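Local coordinates for core protein VP7 (Bluetongue virus, PDB 1BVP) that forms trimers that assemble as 260 capsomers on a VP3 scaffold in the virus core, and takes part in binding to the host cell surface, at residues M68-A73 with P82-H87; A73-G78 with I307-L312; F268-F273 with A284-T289; T277-R282 with P292-P297. All coordinates share one frame; numbering follows the deposited sequence.

Contact 1. Residues M68-A73 with P82-H87; sequences MMLSAA and PDYTQH
Leu-70, on the last turn of helix 55-73, meets Gln-86 through CB and CD1, and Tyr-84 through CD1. At the root of the side chain, CB of Leu-70 lies 3.5 Å from NE2 of the Gln-86 amide. CG stands beside the backbone N (chi1 -57°), a setting that sends the branch out from the helix toward the loop. From there CD1 reaches the phenol oxygen, 3.5 Å from OH of Tyr-84, and also passes the amide, 3.9 Å from CD of Gln-86. The other methyl, CD2, turns to a different neighbour and packs on Ile-285 of helix 276-286. Leucine and tyrosine side chains approach from opposite directions, whereas the glutamine comes in at a slant, its chain extended beyond CG.

Toward the leucine these polar groups make van der Waals contact alone, and each finds its hydrogen bond with another partner. Tyr-84 OH pairs with Asp-67, whose OD1 also receives His-87 N. The Gln-86 amide uses both ends on the backbone just past the helix, NE2 to Ile-75 O and OE1 to Val-77 N. Backbone N of Gln-86 sits 3.6 Å above one face of the Tyr-84 ring, toward its rim. The arrangement is that of a loop folded back over the C-terminal end of its own helix, here within the helical domain of VP7, with one leucine packed against a hydrogen-bonded amide.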
loop_
_atom_site.group_PDB
_atom_site.type_symbol
_atom_site.label_atom_id
_atom_site.label_comp_id
_atom_site.label_asym_id
_atom_site.label_seq_id
_atom_site.Cartn_x
_atom_site.Cartn_y
_atom_site.Cartn_z
ATOM N N MET A 68 8.973 15.741 -24.682
ATOM C CA MET A 68 9.933 14.853 -24.059
ATOM C C MET A 68 9.285 13.624 -23.471
ATOM O O MET A 68 9.833 12.527 -23.587
ATOM C CB MET A 68 10.723 15.614 -23.014
ATOM C CG MET A 68 11.660 16.630 -23.633
ATOM S SD MET A 68 12.699 17.418 -22.418
ATOM C CE MET A 68 13.940 18.020 -23.518
ATOM N N MET A 69 8.118 13.799 -22.850
ATOM C CA MET A 69 7.363 12.685 -22.282
ATOM C C MET A 69 6.935 11.742 -23.443
ATOM O O MET A 69 7.264 10.563 -23.435
ATOM C CB MET A 69 6.151 13.240 -21.536
ATOM C CG MET A 69 5.240 12.216 -20.831
ATOM S SD MET A 69 3.908 11.600 -21.896
ATOM C CE MET A 69 4.027 9.857 -21.665
ATOM N N LEU A 70 6.335 12.282 -24.505
ATOM C CA LEU A 70 5.912 11.437 -25.615
ATOM C C LEU A 70 7.060 10.717 -26.281
ATOM O O LEU A 70 6.949 9.533 -26.596
ATOM C CB LEU A 70 5.096 12.223 -26.649
ATOM C CG LEU A 70 3.853 12.896 -26.042
ATOM C CD1 LEU A 70 3.205 13.840 -27.005
ATOM C CD2 LEU A 70 2.862 11.842 -25.526
ATOM N N SER A 71 8.186 11.391 -26.461
ATOM C CA SER A 71 9.329 10.730 -27.108
ATOM C C SER A 71 9.909 9.614 -26.250
ATOM O O SER A 71 10.236 8.544 -26.754
ATOM C CB SER A 71 10.422 11.737 -27.503
ATOM O OG SER A 71 9.905 12.631 -28.485
ATOM N N ALA A 72 9.998 9.835 -24.943
ATOM C CA ALA A 72 10.543 8.796 -24.071
ATOM C C ALA A 72 9.597 7.592 -23.995
ATOM O O ALA A 72 10.061 6.467 -23.845
ATOM C CB ALA A 72 10.793 9.353 -22.666
ATOM N N ALA A 73 8.284 7.844 -24.062
ATOM C CA ALA A 73 7.270 6.798 -23.991
ATOM C C ALA A 73 7.056 6.090 -25.320
ATOM O O ALA A 73 6.454 5.021 -25.357
ATOM C CB ALA A 73 5.970 7.356 -23.486
ATOM N N PRO A 82 -4.725 22.529 -31.893
ATOM C CA PRO A 82 -4.413 23.606 -32.849
ATOM C C PRO A 82 -3.258 24.470 -32.289
ATOM O O PRO A 82 -2.633 25.231 -33.012
ATOM C CB PRO A 82 -5.727 24.401 -32.906
ATOM C CG PRO A 82 -6.314 24.240 -31.519
ATOM C CD PRO A 82 -6.003 22.772 -31.186
ATOM N N ASP A 83 -2.964 24.290 -31.001
ATOM C CA ASP A 83 -1.939 25.042 -30.300
ATOM C C ASP A 83 -0.645 24.301 -30.134
ATOM O O ASP A 83 0.402 24.914 -29.975
ATOM C CB ASP A 83 -2.456 25.467 -28.916
ATOM C CG ASP A 83 -3.610 26.452 -29.005
ATOM O OD1 ASP A 83 -3.827 27.036 -30.099
ATOM O OD2 ASP A 83 -4.324 26.647 -27.997
ATOM N N TYR A 84 -0.705 22.980 -30.166
ATOM C CA TYR A 84 0.490 22.179 -29.972
ATOM C C TYR A 84 0.670 21.185 -31.080
ATOM O O TYR A 84 -0.280 20.507 -31.504
ATOM C CB TYR A 84 0.416 21.446 -28.628
ATOM C CG TYR A 84 1.366 20.264 -28.492
ATOM C CD1 TYR A 84 2.714 20.453 -28.174
ATOM C CD2 TYR A 84 0.928 18.958 -28.693
ATOM C CE1 TYR A 84 3.604 19.383 -28.063
ATOM C CE2 TYR A 84 1.826 17.872 -28.586
ATOM C CZ TYR A 84 3.160 18.101 -28.274
ATOM O OH TYR A 84 4.057 17.056 -28.228
ATOM N N THR A 85 1.908 21.074 -31.533
ATOM C CA THR A 85 2.246 20.113 -32.566
ATOM C C THR A 85 3.464 19.354 -32.077
ATOM O O THR A 85 4.474 19.947 -31.736
ATOM C CB THR A 85 2.532 20.810 -33.886
ATOM O OG1 THR A 85 1.437 21.696 -34.170
ATOM C CG2 THR A 85 2.653 19.786 -35.018
ATOM N N GLN A 86 3.350 18.047 -31.976
ATOM C CA GLN A 86 4.455 17.246 -31.496
ATOM C C GLN A 86 5.655 17.289 -32.439
ATOM O O GLN A 86 5.507 17.120 -33.644
ATOM C CB GLN A 86 3.972 15.809 -31.258
ATOM C CG GLN A 86 5.053 14.766 -31.002
ATOM C CD GLN A 86 4.482 13.394 -30.687
ATOM O OE1 GLN A 86 3.298 13.138 -30.919
ATOM N NE2 GLN A 86 5.310 12.508 -30.160
ATOM N N HIS A 87 6.843 17.463 -31.859
ATOM C CA HIS A 87 8.101 17.513 -32.597
ATOM C C HIS A 87 8.842 16.253 -32.424
ATOM O O HIS A 87 9.493 16.063 -31.415
ATOM C CB HIS A 87 8.972 18.658 -32.107
ATOM C CG HIS A 87 8.324 19.984 -32.288
ATOM N ND1 HIS A 87 8.376 20.669 -33.484
ATOM C CD2 HIS A 87 7.457 20.665 -31.497
ATOM C CE1 HIS A 87 7.553 21.706 -33.430
ATOM N NE2 HIS A 87 6.985 21.725 -32.235
#

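Contact 2. Residues A73-G78 with I307-L312; sequences AGINVG and ILTLLL
A Schellman motif ends helix 55-73 where Ala-73 and Ile-75 meet Thr-309 and Leu-312 of helix 304-323. Gly-74, with a positive phi of 80°, is its C-prime residue: Ile-75 N bonds to Leu-70 O and Gly-74 N to Ser-71 O, and the chain then leaves the helix in an extended course. This turn lets the last helical residue and the second one beyond it face the same partner in the helical domain. Ala-73 is central. Its backbone comes nearest to that of Thr-309, with 5.6 Å between the two CA atoms, an approach in keeping with the small methyl. Ala-73 CB then sits 4.3 Å from CD2 of Leu-312, a methyl that also faces Ala-73 N.

Thr-309 presents two different surfaces. OG1, placed beside its own backbone N, is 4.0 Å from CB of Ala-73 but makes its hydrogen bond to Asp-305 O, one turn back in the same helix. The hydroxyl is thus satisfied within helix 304-323, and the contact across remains one of van der Waals packing. The methyl branch lies anti to the backbone N (chi1 -58° for OG1), and CG2 of Thr-309 comes to 4.2 Å from the terminal CD1 of Ile-75.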
loop_
_atom_site.group_PDB
_atom_site.type_symbol
_atom_site.label_atom_id
_atom_site.label_comp_id
_atom_site.label_asym_id
_atom_site.label_seq_id
_atom_site.Cartn_x
_atom_site.Cartn_y
_atom_site.Cartn_z
ATOM N N ALA A 73 8.284 7.844 -24.062
ATOM C CA ALA A 73 7.270 6.798 -23.991
ATOM C C ALA A 73 7.056 6.090 -25.320
ATOM O O ALA A 73 6.454 5.021 -25.357
ATOM C CB ALA A 73 5.970 7.356 -23.486
ATOM N N GLY A 74 7.545 6.684 -26.399
ATOM C CA GLY A 74 7.422 6.084 -27.719
ATOM C C GLY A 74 6.064 6.281 -28.359
ATOM O O GLY A 74 5.702 5.572 -29.288
ATOM N N ILE A 75 5.345 7.291 -27.902
ATOM C CA ILE A 75 4.008 7.605 -28.388
ATOM C C ILE A 75 3.962 8.747 -29.398
ATOM O O ILE A 75 4.702 9.718 -29.324
ATOM C CB ILE A 75 3.125 8.039 -27.202
ATOM C CG1 ILE A 75 3.057 6.927 -26.162
ATOM C CG2 ILE A 75 1.758 8.494 -27.660
ATOM C CD1 ILE A 75 2.392 7.360 -24.897
ATOM N N ASN A 76 3.033 8.648 -30.328
ATOM C CA ASN A 76 2.836 9.690 -31.307
ATOM C C ASN A 76 1.343 10.054 -31.136
ATOM O O ASN A 76 0.496 9.306 -31.581
ATOM C CB ASN A 76 3.168 9.138 -32.692
ATOM C CG ASN A 76 2.743 10.074 -33.828
ATOM O OD1 ASN A 76 2.678 9.648 -34.973
ATOM N ND2 ASN A 76 2.462 11.353 -33.521
ATOM N N VAL A 77 1.032 11.165 -30.457
ATOM C CA VAL A 77 -0.348 11.559 -30.191
ATOM C C VAL A 77 -1.242 11.887 -31.350
ATOM O O VAL A 77 -2.481 11.783 -31.221
ATOM C CB VAL A 77 -0.513 12.811 -29.262
ATOM C CG1 VAL A 77 -0.818 12.419 -27.879
ATOM C CG2 VAL A 77 0.643 13.756 -29.372
ATOM N N GLY A 78 -0.668 12.386 -32.437
ATOM C CA GLY A 78 -1.511 12.765 -33.555
ATOM C C GLY A 78 -1.978 14.193 -33.356
ATOM O O GLY A 78 -1.655 14.843 -32.353
ATOM N N ILE A 307 4.231 0.679 -17.447
ATOM C CA ILE A 307 4.739 1.245 -16.210
ATOM C C ILE A 307 5.434 2.586 -16.462
ATOM O O ILE A 307 5.158 3.576 -15.782
ATOM C CB ILE A 307 5.700 0.296 -15.536
ATOM C CG1 ILE A 307 5.015 -1.049 -15.296
ATOM C CG2 ILE A 307 6.158 0.906 -14.242
ATOM C CD1 ILE A 307 3.833 -0.966 -14.320
ATOM N N LEU A 308 6.296 2.619 -17.474
ATOM C CA LEU A 308 7.031 3.818 -17.830
ATOM C C LEU A 308 6.091 4.959 -18.157
ATOM O O LEU A 308 6.240 6.090 -17.648
ATOM C CB LEU A 308 7.868 3.548 -19.054
ATOM C CG LEU A 308 9.333 3.952 -19.053
ATOM C CD1 LEU A 308 9.608 4.483 -20.427
ATOM C CD2 LEU A 308 9.632 4.999 -18.017
ATOM N N THR A 309 5.148 4.675 -19.046
ATOM C CA THR A 309 4.167 5.669 -19.450
ATOM C C THR A 309 3.415 6.253 -18.244
ATOM O O THR A 309 3.152 7.454 -18.189
ATOM C CB THR A 309 3.174 5.056 -20.448
ATOM O OG1 THR A 309 3.881 4.544 -21.596
ATOM C CG2 THR A 309 2.174 6.074 -20.892
ATOM N N LEU A 310 3.073 5.411 -17.276
ATOM C CA LEU A 310 2.376 5.885 -16.093
ATOM C C LEU A 310 3.289 6.800 -15.315
ATOM O O LEU A 310 2.863 7.900 -14.944
ATOM C CB LEU A 310 1.886 4.724 -15.203
ATOM C CG LEU A 310 0.747 3.932 -15.860
ATOM C CD1 LEU A 310 0.549 2.646 -15.133
ATOM C CD2 LEU A 310 -0.524 4.750 -15.916
ATOM N N LEU A 311 4.528 6.370 -15.062
ATOM C CA LEU A 311 5.474 7.205 -14.312
ATOM C C LEU A 311 5.732 8.546 -15.000
ATOM O O LEU A 311 5.633 9.614 -14.386
ATOM C CB LEU A 311 6.792 6.480 -14.123
ATOM C CG LEU A 311 6.600 5.253 -13.256
ATOM C CD1 LEU A 311 7.952 4.644 -12.998
ATOM C CD2 LEU A 311 5.914 5.646 -11.945
ATOM N N LEU A 312 6.012 8.472 -16.296
ATOM C CA LEU A 312 6.259 9.649 -17.099
ATOM C C LEU A 312 5.027 10.594 -17.103
ATOM O O LEU A 312 5.149 11.819 -16.898
ATOM C CB LEU A 312 6.656 9.193 -18.505
ATOM C CG LEU A 312 8.124 9.224 -19.002
ATOM C CD1 LEU A 312 9.118 9.095 -17.917
ATOM C CD2 LEU A 312 8.340 8.162 -20.048
#

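Contact 3. Residues F268-F273 with A284-T289; sequences FNVYSF and AILNRT
Tyr-271 and Leu-286 cross at a slant, with a single leucine methyl lying against the phenol end of the ring. Leu-286 CD1 is 3.6 Å from CE1 of Tyr-271 and equally far from its OH, while CZ lies between at 3.8 Å, so the methyl meets the far corner of the ring and not its centre. The CB of Tyr-271 points neither toward nor away from 284-289; with CG set beside the backbone N (chi1 -68°) the end of the ring comes nearer. Val-270, one residue earlier, completes the group: its CG1 lies 4.2 Å above one face of the Tyr-271 ring, toward the rim, and the same methyl is 4.2 Å from CD1 of Leu-286.

Beyond the leucine the chain makes a type I turn from Leu-286 to Thr-289. Leu-286 O accepts both Thr-289 N and Thr-289 OG1, the hydroxyl bond being 2.7 Å long and directed in the carbonyl plane on a lone pair. On the other flank, Phe-273 makes backbone hydrogen bonds to the second subunit of the trimer.

Across the segments the contact is van der Waals packing, with no hydrogen bond. The phenol oxygen beside the methyl bonds to Pro-292 O, which means that the buried polar atom is satisfied and that the outer end of the ring is held where Leu-286 meets it.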
loop_
_atom_site.group_PDB
_atom_site.type_symbol
_atom_site.label_atom_id
_atom_site.label_comp_id
_atom_site.label_asym_id
_atom_site.label_seq_id
_atom_site.Cartn_x
_atom_site.Cartn_y
_atom_site.Cartn_z
ATOM N N PHE A 268 -3.018 7.036 -9.443
ATOM C CA PHE A 268 -4.030 7.984 -8.967
ATOM C C PHE A 268 -3.800 9.400 -9.507
ATOM O O PHE A 268 -4.740 10.099 -9.874
ATOM C CB PHE A 268 -4.062 8.035 -7.436
ATOM C CG PHE A 268 -5.001 9.074 -6.901
ATOM C CD1 PHE A 268 -6.374 8.936 -7.048
ATOM C CD2 PHE A 268 -4.516 10.230 -6.288
ATOM C CE1 PHE A 268 -7.250 9.939 -6.591
ATOM C CE2 PHE A 268 -5.379 11.235 -5.833
ATOM C CZ PHE A 268 -6.752 11.084 -5.989
ATOM N N ASN A 269 -2.546 9.831 -9.464
ATOM C CA ASN A 269 -2.166 11.141 -9.946
ATOM C C ASN A 269 -2.507 11.304 -11.426
ATOM O O ASN A 269 -3.047 12.324 -11.817
ATOM C CB ASN A 269 -0.670 11.357 -9.725
ATOM C CG ASN A 269 -0.241 12.804 -9.989
ATOM O OD1 ASN A 269 0.807 13.057 -10.590
ATOM N ND2 ASN A 269 -1.066 13.757 -9.557
ATOM N N VAL A 270 -2.164 10.312 -12.244
ATOM C CA VAL A 270 -2.443 10.325 -13.693
ATOM C C VAL A 270 -3.938 10.411 -14.011
ATOM O O VAL A 270 -4.344 11.134 -14.911
ATOM C CB VAL A 270 -1.938 9.025 -14.361
ATOM C CG1 VAL A 270 -2.465 8.919 -15.773
ATOM C CG2 VAL A 270 -0.414 8.925 -14.290
ATOM N N TYR A 271 -4.759 9.650 -13.292
ATOM C CA TYR A 271 -6.192 9.646 -13.569
ATOM C C TYR A 271 -7.009 10.726 -12.905
ATOM O O TYR A 271 -8.210 10.793 -13.107
ATOM C CB TYR A 271 -6.790 8.263 -13.341
ATOM C CG TYR A 271 -6.322 7.229 -14.350
ATOM C CD1 TYR A 271 -6.853 7.192 -15.632
ATOM C CD2 TYR A 271 -5.318 6.308 -14.036
ATOM C CE1 TYR A 271 -6.398 6.267 -16.597
ATOM C CE2 TYR A 271 -4.855 5.375 -14.996
ATOM C CZ TYR A 271 -5.407 5.371 -16.266
ATOM O OH TYR A 271 -4.971 4.458 -17.206
ATOM N N SER A 272 -6.375 11.582 -12.119
ATOM C CA SER A 272 -7.102 12.689 -11.513
ATOM C C SER A 272 -7.533 13.629 -12.623
ATOM O O SER A 272 -6.909 13.733 -13.706
ATOM C CB SER A 272 -6.258 13.438 -10.516
ATOM O OG SER A 272 -6.074 12.611 -9.408
ATOM N N PHE A 273 -8.597 14.342 -12.318
ATOM C CA PHE A 273 -9.208 15.239 -13.264
ATOM C C PHE A 273 -8.395 16.483 -13.594
ATOM O O PHE A 273 -8.076 16.708 -14.770
ATOM C CB PHE A 273 -10.595 15.611 -12.729
ATOM C CG PHE A 273 -11.352 16.557 -13.613
ATOM C CD1 PHE A 273 -11.674 16.195 -14.938
ATOM C CD2 PHE A 273 -11.748 17.810 -13.129
ATOM C CE1 PHE A 273 -12.383 17.070 -15.778
ATOM C CE2 PHE A 273 -12.457 18.705 -13.954
ATOM C CZ PHE A 273 -12.776 18.322 -15.289
ATOM N N ALA A 284 -6.245 11.565 -24.430
ATOM C CA ALA A 284 -5.633 11.466 -25.764
ATOM C C ALA A 284 -4.312 10.707 -25.763
ATOM O O ALA A 284 -4.044 9.930 -26.671
ATOM C CB ALA A 284 -5.433 12.843 -26.361
ATOM N N ILE A 285 -3.467 10.947 -24.769
ATOM C CA ILE A 285 -2.198 10.244 -24.701
ATOM C C ILE A 285 -2.439 8.761 -24.392
ATOM O O ILE A 285 -1.855 7.893 -25.036
ATOM C CB ILE A 285 -1.267 10.880 -23.624
ATOM C CG1 ILE A 285 -0.945 12.325 -23.989
ATOM C CG2 ILE A 285 0.005 10.077 -23.458
ATOM C CD1 ILE A 285 -0.331 13.097 -22.860
ATOM N N LEU A 286 -3.316 8.452 -23.442
ATOM C CA LEU A 286 -3.559 7.050 -23.101
ATOM C C LEU A 286 -4.230 6.243 -24.233
ATOM O O LEU A 286 -4.053 5.016 -24.308
ATOM C CB LEU A 286 -4.308 6.941 -21.772
ATOM C CG LEU A 286 -3.436 7.266 -20.546
ATOM C CD1 LEU A 286 -4.232 7.315 -19.277
ATOM C CD2 LEU A 286 -2.269 6.285 -20.402
ATOM N N ASN A 287 -4.927 6.922 -25.155
ATOM C CA ASN A 287 -5.569 6.236 -26.303
ATOM C C ASN A 287 -4.579 5.566 -27.215
ATOM O O ASN A 287 -4.948 4.780 -28.071
ATOM C CB ASN A 287 -6.394 7.189 -27.177
ATOM C CG ASN A 287 -7.708 7.564 -26.531
ATOM O OD1 ASN A 287 -8.209 6.824 -25.672
ATOM N ND2 ASN A 287 -8.274 8.712 -26.918
ATOM N N ARG A 288 -3.322 5.938 -27.080
ATOM C CA ARG A 288 -2.271 5.408 -27.920
ATOM C C ARG A 288 -1.563 4.278 -27.207
ATOM O O ARG A 288 -0.494 3.852 -27.632
ATOM C CB ARG A 288 -1.274 6.535 -28.213
ATOM C CG ARG A 288 -1.405 7.254 -29.544
ATOM C CD ARG A 288 -2.656 8.097 -29.745
ATOM N NE ARG A 288 -3.577 7.467 -30.690
ATOM C CZ ARG A 288 -3.227 6.824 -31.811
ATOM N NH1 ARG A 288 -1.953 6.714 -32.214
ATOM N NH2 ARG A 288 -4.161 6.138 -32.458
ATOM N N THR A 289 -2.138 3.815 -26.100
ATOM C CA THR A 289 -1.540 2.747 -25.306
ATOM C C THR A 289 -2.551 1.633 -25.003
ATOM O O THR A 289 -3.716 1.690 -25.418
ATOM C CB THR A 289 -0.996 3.308 -23.964
ATOM O OG1 THR A 289 -2.090 3.613 -23.090
ATOM C CG2 THR A 289 -0.188 4.600 -24.196
#

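Contact 4. Residues T277-R282 with P292-P297; sequences TWHGLR and PNMLPP
NH2 of Arg-282, the arginine that lies against Asn-293 and Met-294, is held by two acceptors. One is ND1 of His-279, a turn earlier on the same helix, at 2.9 Å from NH2 of Arg-282 with an N-H...N angle of 155°. This nitrogen lies at the edge of the guanidinium and in its plane, whereas the donor is tilted 17° out of the imidazole plane. The second acceptor is Ser-272 O, and NE of Arg-282 adds a bond to Val-270 O. The arginine thereby ties helix 276-286 to two carbonyls of segment 268-273. Because ND1 acts as an acceptor, the imidazole proton is probably on NE2, consistent with a weak bond from there to Ala-347 O.

In the helical domain of VP7, the loop after helix 276-286 folds back, and its proline-rich part 292-297 passes these two side chains. Leu-295 and Pro-296 of the same loop pack on the second subunit. Arg-282 bends at chi2 and chi3, which carries NH1 to 3.5 Å from Asn-293 O and 4.0 Å from CB of Met-294. No hydrogen bond crosses between the segments.

Met-294 runs at about a right angle to both helix side chains. Its CG stands between the backbone N and the carbonyl carbon (chi1 51°), and SD reaches the imidazole obliquely, 3.8 Å from NE2 of His-279 and 4.0 Å from CE1 of the same ring.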
loop_
_atom_site.group_PDB
_atom_site.type_symbol
_atom_site.label_atom_id
_atom_site.label_comp_id
_atom_site.label_asym_id
_atom_site.label_seq_id
_atom_site.Cartn_x
_atom_site.Cartn_y
_atom_site.Cartn_z
ATOM N N THR A 277 -8.691 20.341 -19.674
ATOM C CA THR A 277 -7.557 20.221 -20.574
ATOM C C THR A 277 -6.694 19.019 -20.184
ATOM O O THR A 277 -6.365 18.161 -21.026
ATOM C CB THR A 277 -6.771 21.546 -20.599
ATOM O OG1 THR A 277 -7.646 22.591 -21.055
ATOM C CG2 THR A 277 -5.574 21.451 -21.535
ATOM N N TRP A 278 -6.393 18.892 -18.897
ATOM C CA TRP A 278 -5.581 17.776 -18.477
ATOM C C TRP A 278 -6.332 16.477 -18.759
ATOM O O TRP A 278 -5.775 15.478 -19.245
ATOM C CB TRP A 278 -5.286 17.882 -17.002
ATOM C CG TRP A 278 -4.657 16.640 -16.518
ATOM C CD1 TRP A 278 -5.227 15.667 -15.742
ATOM C CD2 TRP A 278 -3.374 16.164 -16.884
ATOM N NE1 TRP A 278 -4.378 14.601 -15.625
ATOM C CE2 TRP A 278 -3.230 14.876 -16.319
ATOM C CE3 TRP A 278 -2.328 16.697 -17.652
ATOM C CZ2 TRP A 278 -2.080 14.108 -16.494
ATOM C CZ3 TRP A 278 -1.180 15.939 -17.832
ATOM C CH2 TRP A 278 -1.064 14.651 -17.251
ATOM N N HIS A 279 -7.606 16.496 -18.411
ATOM C CA HIS A 279 -8.447 15.358 -18.626
ATOM C C HIS A 279 -8.440 14.970 -20.122
ATOM O O HIS A 279 -8.194 13.800 -20.490
ATOM C CB HIS A 279 -9.831 15.695 -18.092
ATOM C CG HIS A 279 -10.755 14.524 -18.083
ATOM N ND1 HIS A 279 -10.490 13.382 -17.364
ATOM C CD2 HIS A 279 -11.877 14.269 -18.803
ATOM C CE1 HIS A 279 -11.398 12.468 -17.653
ATOM N NE2 HIS A 279 -12.249 12.983 -18.523
ATOM N N GLY A 280 -8.616 15.961 -20.995
ATOM C CA GLY A 280 -8.584 15.698 -22.432
ATOM C C GLY A 280 -7.230 15.197 -22.931
ATOM O O GLY A 280 -7.146 14.236 -23.712
ATOM N N LEU A 281 -6.164 15.856 -22.481
ATOM C CA LEU A 281 -4.791 15.523 -22.866
ATOM C C LEU A 281 -4.418 14.116 -22.404
ATOM O O LEU A 281 -3.867 13.314 -23.180
ATOM C CB LEU A 281 -3.846 16.522 -22.201
ATOM C CG LEU A 281 -2.503 17.038 -22.754
ATOM C CD1 LEU A 281 -1.509 17.020 -21.613
ATOM C CD2 LEU A 281 -1.985 16.252 -23.913
ATOM N N ARG A 282 -4.677 13.836 -21.125
ATOM C CA ARG A 282 -4.373 12.523 -20.561
ATOM C C ARG A 282 -5.114 11.445 -21.353
ATOM O O ARG A 282 -4.527 10.442 -21.773
ATOM C CB ARG A 282 -4.744 12.446 -19.084
ATOM C CG ARG A 282 -4.361 11.085 -18.498
ATOM C CD ARG A 282 -5.576 10.351 -17.952
ATOM N NE ARG A 282 -6.302 11.141 -16.952
ATOM C CZ ARG A 282 -7.527 11.635 -17.133
ATOM N NH1 ARG A 282 -8.173 11.411 -18.276
ATOM N NH2 ARG A 282 -8.080 12.401 -16.196
ATOM N N PRO A 292 -6.217 1.851 -19.956
ATOM C CA PRO A 292 -7.520 2.501 -20.086
ATOM C C PRO A 292 -7.272 4.014 -20.088
ATOM O O PRO A 292 -6.374 4.518 -19.407
ATOM C CB PRO A 292 -8.273 2.035 -18.831
ATOM C CG PRO A 292 -7.197 1.478 -17.919
ATOM C CD PRO A 292 -6.232 0.854 -18.869
ATOM N N ASN A 293 -8.073 4.739 -20.852
ATOM C CA ASN A 293 -7.892 6.165 -20.975
ATOM C C ASN A 293 -8.466 7.061 -19.888
ATOM O O ASN A 293 -8.124 8.238 -19.831
ATOM C CB ASN A 293 -8.300 6.619 -22.373
ATOM C CG ASN A 293 -9.793 6.558 -22.595
ATOM O OD1 ASN A 293 -10.577 6.367 -21.654
ATOM N ND2 ASN A 293 -10.206 6.731 -23.838
ATOM N N MET A 294 -9.398 6.579 -19.071
ATOM C CA MET A 294 -9.881 7.455 -17.993
ATOM C C MET A 294 -10.191 6.854 -16.646
ATOM O O MET A 294 -10.473 7.568 -15.693
ATOM C CB MET A 294 -10.940 8.476 -18.437
ATOM C CG MET A 294 -12.128 7.982 -19.202
ATOM S SD MET A 294 -13.148 9.423 -19.529
ATOM C CE MET A 294 -12.812 9.726 -21.218
ATOM N N LEU A 295 -10.049 5.543 -16.533
ATOM C CA LEU A 295 -10.267 4.876 -15.253
ATOM C C LEU A 295 -9.093 3.943 -15.067
ATOM O O LEU A 295 -8.606 3.354 -16.036
ATOM C CB LEU A 295 -11.577 4.076 -15.241
ATOM C CG LEU A 295 -12.861 4.911 -15.271
ATOM C CD1 LEU A 295 -14.027 4.055 -15.632
ATOM C CD2 LEU A 295 -13.077 5.597 -13.952
ATOM N N PRO A 296 -8.565 3.869 -13.834
ATOM C CA PRO A 296 -7.429 2.990 -13.530
ATOM C C PRO A 296 -7.763 1.573 -13.976
ATOM O O PRO A 296 -8.930 1.131 -13.894
ATOM C CB PRO A 296 -7.354 3.019 -12.000
ATOM C CG PRO A 296 -8.075 4.288 -11.591
ATOM C CD PRO A 296 -9.119 4.525 -12.635
ATOM N N PRO A 297 -6.751 0.833 -14.439
ATOM C CA PRO A 297 -6.962 -0.550 -14.885
ATOM C C PRO A 297 -7.471 -1.458 -13.736
ATOM O O PRO A 297 -7.321 -1.153 -12.562
ATOM C CB PRO A 297 -5.572 -0.957 -15.385
ATOM C CG PRO A 297 -4.635 -0.071 -14.611
ATOM C CD PRO A 297 -5.342 1.243 -14.560
#

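All four contacts lie in the helical domain, which is built from both ends of the chain, with all the strands coming between. Contact 1 closes early and crosses contact 2 in sequence, sharing Ala-73; their centres are 10 Å apart. Contact 2 joins the end of helix 55-73 to helix 304-323 over 228 intervening residues, and so ties the N-terminal and C-terminal parts together. Contacts 3 and 4 fall within that span, alternate along the chain, both use helix 276-286, and have centres about 3 Å apart. Ile-75 packs on Arg-288 and Thr-289, linking contact 2 to contact 3. Contacts 3 and 4 also reach the second subunit, placing them beside the trimer interface.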